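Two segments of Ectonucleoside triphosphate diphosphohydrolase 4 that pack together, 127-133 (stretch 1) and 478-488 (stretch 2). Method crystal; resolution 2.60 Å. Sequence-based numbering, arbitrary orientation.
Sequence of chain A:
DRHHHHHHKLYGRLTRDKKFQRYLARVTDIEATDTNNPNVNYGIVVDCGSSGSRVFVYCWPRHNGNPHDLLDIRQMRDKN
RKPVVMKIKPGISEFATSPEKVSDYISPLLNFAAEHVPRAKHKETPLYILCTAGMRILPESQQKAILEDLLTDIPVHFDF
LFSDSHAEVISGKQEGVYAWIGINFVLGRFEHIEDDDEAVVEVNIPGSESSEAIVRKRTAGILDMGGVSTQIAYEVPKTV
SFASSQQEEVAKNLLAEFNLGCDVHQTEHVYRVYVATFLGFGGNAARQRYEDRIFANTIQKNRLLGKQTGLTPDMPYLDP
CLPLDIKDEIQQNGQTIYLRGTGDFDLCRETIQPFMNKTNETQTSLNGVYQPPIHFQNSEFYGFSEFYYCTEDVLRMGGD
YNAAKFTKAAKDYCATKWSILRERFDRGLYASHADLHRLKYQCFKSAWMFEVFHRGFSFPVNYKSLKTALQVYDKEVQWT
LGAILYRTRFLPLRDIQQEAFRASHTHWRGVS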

# COMPACT_ATOMS: atom_id res chain seq x y z
N LEU A 127 -4.89 4.67 22.20
CA LEU A 127 -3.85 3.76 21.72
C LEU A 127 -4.50 2.69 20.86
O LEU A 127 -5.45 2.03 21.30
CB LEU A 127 -3.10 3.12 22.89
CG LEU A 127 -2.17 1.94 22.58
CD1 LEU A 127 -0.99 2.37 21.71
CD2 LEU A 127 -1.69 1.29 23.86
N TYR A 128 -4.00 2.52 19.64
CA TYR A 128 -4.49 1.50 18.72
C TYR A 128 -3.34 0.58 18.34
O TYR A 128 -2.28 1.05 17.91
CB TYR A 128 -5.10 2.13 17.47
CG TYR A 128 -6.29 3.02 17.76
CD1 TYR A 128 -7.53 2.47 18.06
CD2 TYR A 128 -6.18 4.40 17.72
CE1 TYR A 128 -8.63 3.27 18.33
CE2 TYR A 128 -7.27 5.22 17.99
CZ TYR A 128 -8.49 4.64 18.29
OH TYR A 128 -9.58 5.44 18.56
N ILE A 129 -3.54 -0.72 18.51
CA ILE A 129 -2.56 -1.74 18.14
C ILE A 129 -3.20 -2.59 17.05
O ILE A 129 -4.13 -3.36 17.32
CB ILE A 129 -2.14 -2.59 19.34
CG1 ILE A 129 -1.50 -1.70 20.41
CG2 ILE A 129 -1.17 -3.69 18.90
CD1 ILE A 129 -1.12 -2.43 21.69
N LEU A 130 -2.70 -2.45 15.83
CA LEU A 130 -3.28 -3.10 14.66
C LEU A 130 -2.23 -4.01 14.03
O LEU A 130 -1.16 -3.55 13.63
CB LEU A 130 -3.77 -2.06 13.65
CG LEU A 130 -4.63 -0.95 14.26
CD1 LEU A 130 -4.96 0.11 13.23
CD2 LEU A 130 -5.91 -1.53 14.87
N CYS A 131 -2.54 -5.30 13.95
CA CYS A 131 -1.61 -6.32 13.47
C CYS A 131 -2.00 -6.75 12.07
O CYS A 131 -3.18 -6.83 11.74
CB CYS A 131 -1.60 -7.53 14.41
SG CYS A 131 -1.66 -7.09 16.17
N THR A 132 -0.99 -7.05 11.25
CA THR A 132 -1.22 -7.36 9.84
C THR A 132 -0.96 -8.83 9.54
O THR A 132 -1.64 -9.71 10.09
CB THR A 132 -0.35 -6.46 8.96
OG1 THR A 132 1.02 -6.56 9.36
CG2 THR A 132 -0.81 -5.01 9.06
N ALA A 133 0.00 -9.12 8.66
CA ALA A 133 0.13 -10.47 8.11
C ALA A 133 0.67 -11.46 9.13
O ALA A 133 0.34 -12.65 9.08
CB ALA A 133 1.02 -10.45 6.87
N GLN A 478 2.04 6.50 5.29
CA GLN A 478 1.72 5.81 6.53
C GLN A 478 0.28 5.33 6.47
O GLN A 478 -0.65 6.13 6.59
CB GLN A 478 1.91 6.74 7.73
CG GLN A 478 3.15 7.63 7.68
CD GLN A 478 4.44 6.84 7.80
OE1 GLN A 478 4.43 5.61 7.86
NE2 GLN A 478 5.56 7.56 7.84
N TRP A 479 0.08 4.02 6.27
CA TRP A 479 -1.27 3.49 6.41
C TRP A 479 -1.78 3.68 7.83
O TRP A 479 -3.00 3.76 8.05
CB TRP A 479 -1.33 2.01 6.00
CG TRP A 479 -0.67 1.04 6.94
CD1 TRP A 479 0.55 0.45 6.79
CD2 TRP A 479 -1.21 0.52 8.17
NE1 TRP A 479 0.81 -0.39 7.84
CE2 TRP A 479 -0.25 -0.37 8.70
CE3 TRP A 479 -2.40 0.72 8.87
CZ2 TRP A 479 -0.45 -1.05 9.90
CZ3 TRP A 479 -2.60 0.04 10.06
CH2 TRP A 479 -1.63 -0.84 10.56
N THR A 480 -0.87 3.76 8.81
CA THR A 480 -1.28 4.08 10.17
C THR A 480 -1.92 5.46 10.26
O THR A 480 -2.74 5.70 11.15
CB THR A 480 -0.07 3.99 11.11
OG1 THR A 480 0.99 4.82 10.61
CG2 THR A 480 0.42 2.55 11.23
N LEU A 481 -1.55 6.37 9.35
CA LEU A 481 -2.17 7.69 9.34
C LEU A 481 -3.64 7.60 8.93
O LEU A 481 -4.49 8.29 9.50
CB LEU A 481 -1.41 8.61 8.39
CG LEU A 481 -1.99 10.01 8.19
CD1 LEU A 481 -2.12 10.75 9.51
CD2 LEU A 481 -1.12 10.79 7.22
N GLY A 482 -3.95 6.78 7.93
CA GLY A 482 -5.34 6.56 7.58
C GLY A 482 -6.11 5.85 8.68
O GLY A 482 -7.32 6.07 8.83
N ALA A 483 -5.43 5.01 9.45
CA ALA A 483 -6.09 4.32 10.56
C ALA A 483 -6.47 5.30 11.66
O ALA A 483 -7.64 5.34 12.08
CB ALA A 483 -5.17 3.23 11.11
N ILE A 484 -5.51 6.09 12.14
CA ILE A 484 -5.82 7.08 13.17
C ILE A 484 -6.89 8.05 12.67
O ILE A 484 -7.78 8.46 13.43
CB ILE A 484 -4.54 7.82 13.61
CG1 ILE A 484 -4.81 8.69 14.83
CG2 ILE A 484 -3.99 8.67 12.47
CD1 ILE A 484 -4.75 7.94 16.14
N LEU A 485 -6.81 8.42 11.40
CA LEU A 485 -7.78 9.37 10.85
C LEU A 485 -9.18 8.79 10.86
O LEU A 485 -10.16 9.49 11.14
CB LEU A 485 -7.37 9.77 9.44
CG LEU A 485 -8.11 10.95 8.80
CD1 LEU A 485 -7.89 12.23 9.58
CD2 LEU A 485 -7.66 11.12 7.35
N TYR A 486 -9.31 7.49 10.57
CA TYR A 486 -10.62 6.85 10.56
C TYR A 486 -11.13 6.59 11.97
O TYR A 486 -12.31 6.77 12.25
CB TYR A 486 -10.57 5.55 9.76
CG TYR A 486 -11.92 4.90 9.58
CD1 TYR A 486 -12.28 3.78 10.31
CD2 TYR A 486 -12.85 5.42 8.69
CE1 TYR A 486 -13.52 3.19 10.15
CE2 TYR A 486 -14.09 4.84 8.52
CZ TYR A 486 -14.42 3.73 9.26
OH TYR A 486 -15.66 3.14 9.10
N ARG A 487 -10.25 6.15 12.88
CA ARG A 487 -10.69 5.81 14.23
C ARG A 487 -11.11 7.05 15.02
O ARG A 487 -11.98 6.96 15.89
CB ARG A 487 -9.60 5.05 14.97
CG ARG A 487 -9.24 3.68 14.37
CD ARG A 487 -10.45 2.76 14.23
NE ARG A 487 -11.17 2.60 15.49
CZ ARG A 487 -10.94 1.63 16.38
NH1 ARG A 487 -10.00 0.72 16.16
NH2 ARG A 487 -11.66 1.58 17.49
N THR A 488 -10.51 8.21 14.74
CA THR A 488 -10.79 9.44 15.47
C THR A 488 -11.80 10.32 14.75
O THR A 488 -11.95 11.50 15.10
CB THR A 488 -9.50 10.23 15.71
OG1 THR A 488 -8.91 10.59 14.46
CG2 THR A 488 -8.51 9.41 16.52

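A strand that packs against a helix usually does so with alternate residues, and the pairing of residues 127-131 with the helix that follows Gln-478 in this diphosphohydrolase is a clear case. Tyr-128 and Leu-130 point their CA-to-CB bonds toward the helix, whereas Leu-127 and Cys-131 point away. The two axes approach to 10.4 Å, a gap that side chains must fill, and no hydrogen bond crosses it.

The conformations suit that task. Tyr-128 adopts chi1 m, which lays its ring along the last turn of the helix. Arg-487 answers with three successive m torsions, so that its chain folds around the ring instead of extending past it. CB of Arg-487 lies 4.0 Å from the centroid of the Tyr-128 ring, a CH-pi contact over the face, and the curled chain brings Arg-487 CZ within 3.4 Å of Tyr-128 CE1, with that ring atom over one face of the guanidinium. NH1 of Arg-487 is hydrogen-bonded elsewhere in the structure. Ile-484 begins sideways, but its t, p rotamer carries CD1 to the ring edge, 4.1 Å from Tyr-128 CD2.

Farther along, Leu-130 takes the common m, t rotamer and brings CD1 against both Trp-479 and Ala-483, four residues apart: it lies 3.8 Å from Ala-483 CB and 4.0 Å from Trp-479 CZ3. Leu-130 CD1 packs directly on the methyl of Ala-483, while the p rotamer of Trp-479 sends its indole across to meet CD1 at the ring edge. The same indole reaches beyond the strand, where Thr-132 CG2 sits 4.1 Å from Trp-479 CZ2. With chi1 p, Thr-132 offers this methyl to the indole while its hydroxyl is bonded elsewhere. The contact is thus built without a hydrogen bond, from apolar packing and the contact of Arg-487 with the ring of Tyr-128, with aromatic rings at both ends.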